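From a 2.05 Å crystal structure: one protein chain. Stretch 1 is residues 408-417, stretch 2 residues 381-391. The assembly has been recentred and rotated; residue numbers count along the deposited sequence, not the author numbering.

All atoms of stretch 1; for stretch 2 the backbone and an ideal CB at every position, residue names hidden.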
ATOM      1  N   THR D 408     -11.179   6.094  -4.770  1.00 20.55           N
ATOM      2  CA  THR D 408     -11.196   5.110  -5.851  1.00 20.91           C
ATOM      3  C   THR D 408     -10.060   4.094  -5.698  1.00 20.81           C
ATOM      4  O   THR D 408      -8.946   4.448  -5.297  1.00 20.58           O
ATOM      5  CB  THR D 408     -11.161   5.834  -7.231  1.00 20.84           C
ATOM      6  OG1 THR D 408     -12.441   6.436  -7.472  1.00 20.66           O
ATOM      7  CG2 THR D 408     -10.820   4.885  -8.390  1.00 21.08           C
ATOM      8  N   ILE D 409     -10.369   2.835  -6.002  1.00 20.73           N
ATOM      9  CA  ILE D 409      -9.410   1.740  -5.947  1.00 20.83           C
ATOM     10  C   ILE D 409      -9.377   1.065  -7.312  1.00 21.12           C
ATOM     11  O   ILE D 409     -10.411   0.609  -7.802  1.00 20.46           O
ATOM     12  CB  ILE D 409      -9.785   0.687  -4.867  1.00 21.07           C
ATOM     13  CG1 ILE D 409      -9.975   1.354  -3.496  1.00 22.76           C
ATOM     14  CG2 ILE D 409      -8.704  -0.420  -4.780  1.00 20.46           C
ATOM     15  CD1 ILE D 409     -10.651   0.482  -2.447  1.00 26.22           C
ATOM     16  N   ILE D 410      -8.194   1.008  -7.923  1.00 21.49           N
ATOM     17  CA  ILE D 410      -7.997   0.262  -9.175  1.00 22.22           C
ATOM     18  C   ILE D 410      -6.830  -0.708  -8.999  1.00 22.43           C
ATOM     19  O   ILE D 410      -5.714  -0.295  -8.667  1.00 23.20           O
ATOM     20  CB  ILE D 410      -7.754   1.190 -10.401  1.00 22.24           C
ATOM     21  CG1 ILE D 410      -8.900   2.194 -10.562  1.00 22.57           C
ATOM     22  CG2 ILE D 410      -7.574   0.356 -11.687  1.00 22.27           C
ATOM     23  CD1 ILE D 410      -8.615   3.305 -11.536  1.00 24.11           C
ATOM     24  N   GLU D 411      -7.094  -1.993  -9.201  1.00 22.49           N
ATOM     25  CA  GLU D 411      -6.082  -3.020  -8.992  1.00 23.22           C
ATOM     26  C   GLU D 411      -5.831  -3.867 -10.229  1.00 23.13           C
ATOM     27  O   GLU D 411      -6.756  -4.176 -10.973  1.00 23.30           O
ATOM     28  CB  GLU D 411      -6.483  -3.932  -7.825  1.00 23.38           C
ATOM     29  CG  GLU D 411      -6.330  -3.270  -6.456  1.00 25.36           C
ATOM     30  CD  GLU D 411      -4.884  -2.907  -6.138  1.00 27.65           C
ATOM     31  OE1 GLU D 411      -3.983  -3.687  -6.537  1.00 26.82           O
ATOM     32  OE2 GLU D 411      -4.651  -1.852  -5.500  1.00 27.51           O
ATOM     33  N   GLY D 412      -4.572  -4.241 -10.433  1.00 23.22           N
ATOM     34  CA  GLY D 412      -4.204  -5.174 -11.497  1.00 23.25           C
ATOM     35  C   GLY D 412      -4.158  -4.569 -12.886  1.00 23.55           C
ATOM     36  O   GLY D 412      -4.271  -5.286 -13.876  1.00 24.00           O
ATOM     37  N   ALA D 413      -4.013  -3.250 -12.968  1.00 23.64           N
ATOM     38  CA  ALA D 413      -3.762  -2.597 -14.242  1.00 23.78           C
ATOM     39  C   ALA D 413      -2.251  -2.561 -14.470  1.00 23.90           C
ATOM     40  O   ALA D 413      -1.488  -2.334 -13.535  1.00 23.53           O
ATOM     41  CB  ALA D 413      -4.344  -1.200 -14.253  1.00 23.93           C
ATOM     42  N   LYS D 414      -1.817  -2.801 -15.701  1.00 23.79           N
ATOM     43  CA  LYS D 414      -0.384  -2.838 -15.987  1.00 24.32           C
ATOM     44  C   LYS D 414       0.272  -1.463 -15.828  1.00 23.88           C
ATOM     45  O   LYS D 414       1.250  -1.325 -15.102  1.00 24.03           O
ATOM     46  CB  LYS D 414      -0.107  -3.457 -17.362  1.00 24.48           C
ATOM     47  CG  LYS D 414      -0.206  -4.987 -17.342  1.00 27.69           C
ATOM     48  CD  LYS D 414      -0.047  -5.619 -18.731  1.00 30.73           C
ATOM     49  CE  LYS D 414      -1.397  -5.843 -19.412  1.00 31.84           C
ATOM     50  NZ  LYS D 414      -1.238  -6.777 -20.577  1.00 33.31           N
ATOM     51  N   ILE D 415      -0.279  -0.455 -16.499  1.00 23.24           N
ATOM     52  CA  ILE D 415       0.153   0.926 -16.324  1.00 22.80           C
ATOM     53  C   ILE D 415      -0.894   1.677 -15.498  1.00 22.29           C
ATOM     54  O   ILE D 415      -2.089   1.598 -15.789  1.00 22.75           O
ATOM     55  CB  ILE D 415       0.387   1.607 -17.692  1.00 22.86           C
ATOM     56  CG1 ILE D 415       1.586   0.951 -18.386  1.00 23.86           C
ATOM     57  CG2 ILE D 415       0.602   3.127 -17.533  1.00 22.14           C
ATOM     58  CD1 ILE D 415       1.684   1.216 -19.870  1.00 25.09           C
ATOM     59  N   SER D 416      -0.449   2.372 -14.452  1.00 21.31           N
ATOM     60  CA  SER D 416      -1.361   3.178 -13.623  1.00 21.06           C
ATOM     61  C   SER D 416      -1.819   4.452 -14.330  1.00 20.85           C
ATOM     62  O   SER D 416      -3.021   4.697 -14.458  1.00 21.09           O
ATOM     63  CB  SER D 416      -0.716   3.527 -12.278  1.00 20.55           C
ATOM     64  OG  SER D 416      -0.440   2.350 -11.553  1.00 21.15           O
ATOM     65  N   VAL D 417      -0.868   5.272 -14.776  1.00 20.58           N
ATOM     66  CA  VAL D 417      -1.209   6.533 -15.437  1.00 20.75           C
ATOM     67  C   VAL D 417      -0.388   6.743 -16.718  1.00 21.02           C
ATOM     68  O   VAL D 417       0.845   6.615 -16.725  1.00 20.28           O
ATOM     69  CB  VAL D 417      -1.065   7.773 -14.487  1.00 21.10           C
ATOM     70  CG1 VAL D 417      -1.430   9.094 -15.213  1.00 20.79           C
ATOM     71  CG2 VAL D 417      -1.935   7.618 -13.241  1.00 20.47           C
ATOM     72  N   UNK D 381     -15.054   4.684  -7.506  1.00 21.61           N
ATOM     73  CA  UNK D 381     -14.898   3.610  -8.481  1.00 21.25           C
ATOM     74  C   UNK D 381     -14.095   2.482  -7.856  1.00 21.18           C
ATOM     75  O   UNK D 381     -13.079   2.711  -7.189  1.00 21.43           O
ATOM     76  CB  UNK D 381     -14.220   4.116  -9.756  1.00 21.25           C
ATOM     77  N   UNK D 382     -14.578   1.261  -8.041  1.00 21.28           N
ATOM     78  CA  UNK D 382     -13.826   0.079  -7.669  1.00 21.13           C
ATOM     79  C   UNK D 382     -13.623  -0.719  -8.943  1.00 21.47           C
ATOM     80  O   UNK D 382     -14.601  -1.125  -9.604  1.00 21.02           O
ATOM     81  CB  UNK D 382     -14.538  -0.739  -6.590  1.00 21.13           C
ATOM     82  N   UNK D 383     -12.359  -0.905  -9.315  1.00 20.88           N
ATOM     83  CA  UNK D 383     -12.052  -1.534 -10.586  1.00 21.44           C
ATOM     84  C   UNK D 383     -10.893  -2.499 -10.540  1.00 21.57           C
ATOM     85  O   UNK D 383      -9.954  -2.370  -9.748  1.00 21.34           O
ATOM     86  CB  UNK D 383     -11.760  -0.455 -11.631  1.00 21.44           C
ATOM     87  N   UNK D 384     -10.968  -3.453 -11.452  1.00 21.46           N
ATOM     88  CA  UNK D 384     -10.041  -4.540 -11.520  1.00 21.86           C
ATOM     89  C   UNK D 384      -9.613  -4.702 -12.987  1.00 21.57           C
ATOM     90  O   UNK D 384     -10.436  -4.584 -13.884  1.00 21.29           O
ATOM     91  CB  UNK D 384     -10.658  -5.823 -10.959  1.00 21.86           C
ATOM     92  N   UNK D 385      -8.312  -4.895 -13.215  1.00 21.73           N
ATOM     93  CA  UNK D 385      -7.781  -5.248 -14.534  1.00 21.52           C
ATOM     94  C   UNK D 385      -7.414  -4.109 -15.469  1.00 21.51           C
ATOM     95  O   UNK D 385      -7.752  -2.956 -15.223  1.00 21.49           O
ATOM     96  CB  UNK D 385      -8.809  -6.126 -15.250  1.00 21.52           C
ATOM     97  N   UNK D 386      -6.709  -4.440 -16.549  1.00 21.56           N
ATOM     98  CA  UNK D 386      -6.444  -3.472 -17.615  1.00 21.49           C
ATOM     99  C   UNK D 386      -4.986  -3.322 -18.016  1.00 21.24           C
ATOM    100  O   UNK D 386      -4.080  -3.577 -17.228  1.00 20.52           O
ATOM    101  CB  UNK D 386      -6.971  -2.101 -17.186  1.00 21.49           C
ATOM    102  N   UNK D 387      -4.773  -2.909 -19.259  1.00 20.87           N
ATOM    103  CA  UNK D 387      -3.460  -2.445 -19.702  1.00 20.95           C
ATOM    104  C   UNK D 387      -3.171  -1.095 -19.053  1.00 20.48           C
ATOM    105  O   UNK D 387      -2.028  -0.821 -18.680  1.00 20.27           O
ATOM    106  CB  UNK D 387      -3.396  -2.342 -21.227  1.00 20.95           C
ATOM    107  N   UNK D 388      -4.217  -0.274 -18.919  1.00 20.07           N
ATOM    108  CA  UNK D 388      -4.144   1.043 -18.275  1.00 20.27           C
ATOM    109  C   UNK D 388      -5.257   1.234 -17.251  1.00 20.31           C
ATOM    110  O   UNK D 388      -6.404   0.862 -17.500  1.00 20.26           O
ATOM    111  CB  UNK D 388      -4.215   2.151 -19.327  1.00 20.27           C
ATOM    112  N   UNK D 389      -4.924   1.810 -16.102  1.00 19.97           N
ATOM    113  CA  UNK D 389      -5.965   2.278 -15.190  1.00 19.90           C
ATOM    114  C   UNK D 389      -6.477   3.621 -15.703  1.00 19.66           C
ATOM    115  O   UNK D 389      -7.681   3.804 -15.907  1.00 19.58           O
ATOM    116  CB  UNK D 389      -5.440   2.398 -13.758  1.00 19.90           C
ATOM    117  N   UNK D 390      -5.554   4.553 -15.917  1.00 19.40           N
ATOM    118  CA  UNK D 390      -5.893   5.896 -16.396  1.00 19.74           C
ATOM    119  C   UNK D 390      -5.012   6.265 -17.602  1.00 20.40           C
ATOM    120  O   UNK D 390      -3.780   6.315 -17.500  1.00 20.71           O
ATOM    121  CB  UNK D 390      -5.724   6.924 -15.275  1.00 19.74           C
ATOM    122  N   UNK D 391      -5.659   6.501 -18.741  1.00 20.47           N
ATOM    123  CA  UNK D 391      -4.983   6.918 -19.956  1.00 20.49           C
ATOM    124  C   UNK D 391      -5.666   8.181 -20.483  1.00 20.93           C
ATOM    125  O   UNK D 391      -6.807   8.129 -20.954  1.00 20.11           O
ATOM    126  CB  UNK D 391      -4.996   5.803 -21.004  1.00 20.49           C
TER

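The two stretches run side by side and parallel, one residue of stretch 2 against one of stretch 1, so each position from 381 to 390 has a clear neighbour.

Position 381 lies beside Thr408. Its CB points sideways, and the ideal CB is 3.7 Å from Thr408 OG1. The backbone N donates a hydrogen bond to Thr408 OG1 (3.1 Å), which any residue but proline could do. Beyond lies the tip of Ile410, so a medium or large apolar side chain would suit. It is Leu381, whose CD2 comes 4.3 Å from Ile410 CD1. Its O accepts from Ile409 N (3.0 Å).

Position 382 pairs with Ile409, and both side chains leave on the same face. Nothing of stretch 1 lies closer to the ideal CB than Ile409 O, at 4.5 Å. Many side chains would fit, polar or apolar. It is Lys382, extended at chi2.

Position 383 pairs with Ile410 on the other face. The ideal CB is 4.0 Å from Ile410 CG1, an apolar setting. Alanine, valine or another apolar residue seems reasonable. It is Ala383. Its methyl packs on Ile410, while its N donates to Ile409 O (2.9 Å) and its O accepts from Glu411 N (2.9 Å).

Position 384 shares a face with Ile409 and Glu411, but the end of Glu411 leads away. Stretch 1 constrains it little; beta-branched residues suit the extended backbone. It is Thr384; its CA makes a CA-H...O contact with Glu411 O at 3.4 Å, and its OG1 stays 4.1 Å from that atom.

Position 385 has phi 89° and psi 168°, a positive phi that favours glycine. A CB would point away from stretch 1. It is Gly385, and its N donates to Glu411 O (2.8 Å).

Position 386 is stricter. At phi 128° and psi 154°, a CB would jam against the preceding carbonyl O. Glycine is called for, and it is Gly386. Its O accepts from Lys414 N (2.8 Å).

Position 387 points its CB away from stretch 1, although the ideal CB is 4.4 Å from Lys414 CE. A long, flexible side chain could lie along that lysine's aliphatic part. It is Lys387, with CG 3.8 Å from Lys414 CE. Its amine is hydrogen-bonded elsewhere in the structure. Its O accepts from Ile415 N (2.8 Å).

Position 388 pairs with Ile415 on the same face. A large apolar or aromatic side chain could cover that isoleucine. It is Tyr388, chi1 m, whose CE1 meets Ile415 CD1 at 3.6 Å.

Position 389 points toward stretch 1. Its ideal CB has Ser416 O at 3.4 Å, Ile410 CG2 at 3.6 Å and Ala413 CB at 3.8 Å. With so little room, a small residue fits best. It is Ala389, its methyl packed against those two side chains. Its N donates to Ile415 O (2.9 Å).

Position 390 pairs with Val417, with side chains on the same face. The ideal CB is 4.4 Å from Val417 CG2. Valine or isoleucine would match this extended, apolar site. It is Val390, and its N donates to Ser416 O (2.9 Å).

Position 391 has no contact with stretch 1, so many residues could serve. It is Arg391, extended and leading away.

Stretch 2, residues 381-391: LKATGGKYAVR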
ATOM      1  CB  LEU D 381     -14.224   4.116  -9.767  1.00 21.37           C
ATOM      2  CG  LEU D 381     -13.696   3.107 -10.810  1.00 20.84           C
ATOM      3  CD1 LEU D 381     -14.843   2.311 -11.455  1.00 19.86           C
ATOM      4  CD2 LEU D 381     -12.867   3.819 -11.871  1.00 20.04           C
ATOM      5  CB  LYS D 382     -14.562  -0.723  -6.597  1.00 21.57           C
ATOM      6  CG  LYS D 382     -14.719   0.050  -5.286  1.00 21.70           C
ATOM      7  CD  LYS D 382     -15.344  -0.792  -4.205  1.00 23.57           C
ATOM      8  CE  LYS D 382     -16.319   0.013  -3.347  1.00 26.14           C
ATOM      9  NZ  LYS D 382     -15.772   1.310  -2.890  1.00 26.10           N
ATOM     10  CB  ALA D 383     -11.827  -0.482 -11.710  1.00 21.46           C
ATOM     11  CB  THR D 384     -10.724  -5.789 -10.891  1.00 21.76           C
ATOM     12  OG1 THR D 384     -10.160  -6.032  -9.591  1.00 23.67           O
ATOM     13  CG2 THR D 384     -10.588  -6.999 -11.729  1.00 22.05           C
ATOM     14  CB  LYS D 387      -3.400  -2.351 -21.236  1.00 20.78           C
ATOM     15  CG  LYS D 387      -3.368  -3.713 -21.908  1.00 21.90           C
ATOM     16  CD  LYS D 387      -3.870  -3.697 -23.350  1.00 22.64           C
ATOM     17  CE  LYS D 387      -4.057  -5.135 -23.847  1.00 23.98           C
ATOM     18  NZ  LYS D 387      -4.548  -5.207 -25.257  1.00 25.02           N
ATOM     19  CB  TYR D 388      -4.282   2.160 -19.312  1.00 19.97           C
ATOM     20  CG  TYR D 388      -3.175   2.200 -20.335  1.00 20.59           C
ATOM     21  CD1 TYR D 388      -2.112   3.095 -20.201  1.00 19.10           C
ATOM     22  CD2 TYR D 388      -3.191   1.340 -21.438  1.00 20.54           C
ATOM     23  CE1 TYR D 388      -1.092   3.136 -21.148  1.00 21.38           C
ATOM     24  CE2 TYR D 388      -2.177   1.371 -22.394  1.00 21.31           C
ATOM     25  CZ  TYR D 388      -1.135   2.270 -22.242  1.00 22.12           C
ATOM     26  OH  TYR D 388      -0.139   2.290 -23.181  1.00 23.00           O
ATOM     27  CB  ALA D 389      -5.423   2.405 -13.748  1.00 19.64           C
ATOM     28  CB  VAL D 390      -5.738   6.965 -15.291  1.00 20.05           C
ATOM     29  CG1 VAL D 390      -6.126   8.345 -15.814  1.00 19.73           C
ATOM     30  CG2 VAL D 390      -6.569   6.623 -14.061  1.00 19.18           C
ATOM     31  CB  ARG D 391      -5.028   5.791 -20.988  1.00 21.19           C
ATOM     32  CG  ARG D 391      -4.206   6.041 -22.248  1.00 21.43           C
ATOM     33  CD  ARG D 391      -4.386   4.892 -23.228  1.00 22.24           C
ATOM     34  NE  ARG D 391      -3.629   5.103 -24.454  1.00 22.53           N
ATOM     35  CZ  ARG D 391      -3.541   4.230 -25.458  1.00 23.51           C
ATOM     36  NH1 ARG D 391      -4.179   3.062 -25.413  1.00 23.01           N
ATOM     37  NH2 ARG D 391      -2.811   4.536 -26.521  1.00 23.00           N
TER
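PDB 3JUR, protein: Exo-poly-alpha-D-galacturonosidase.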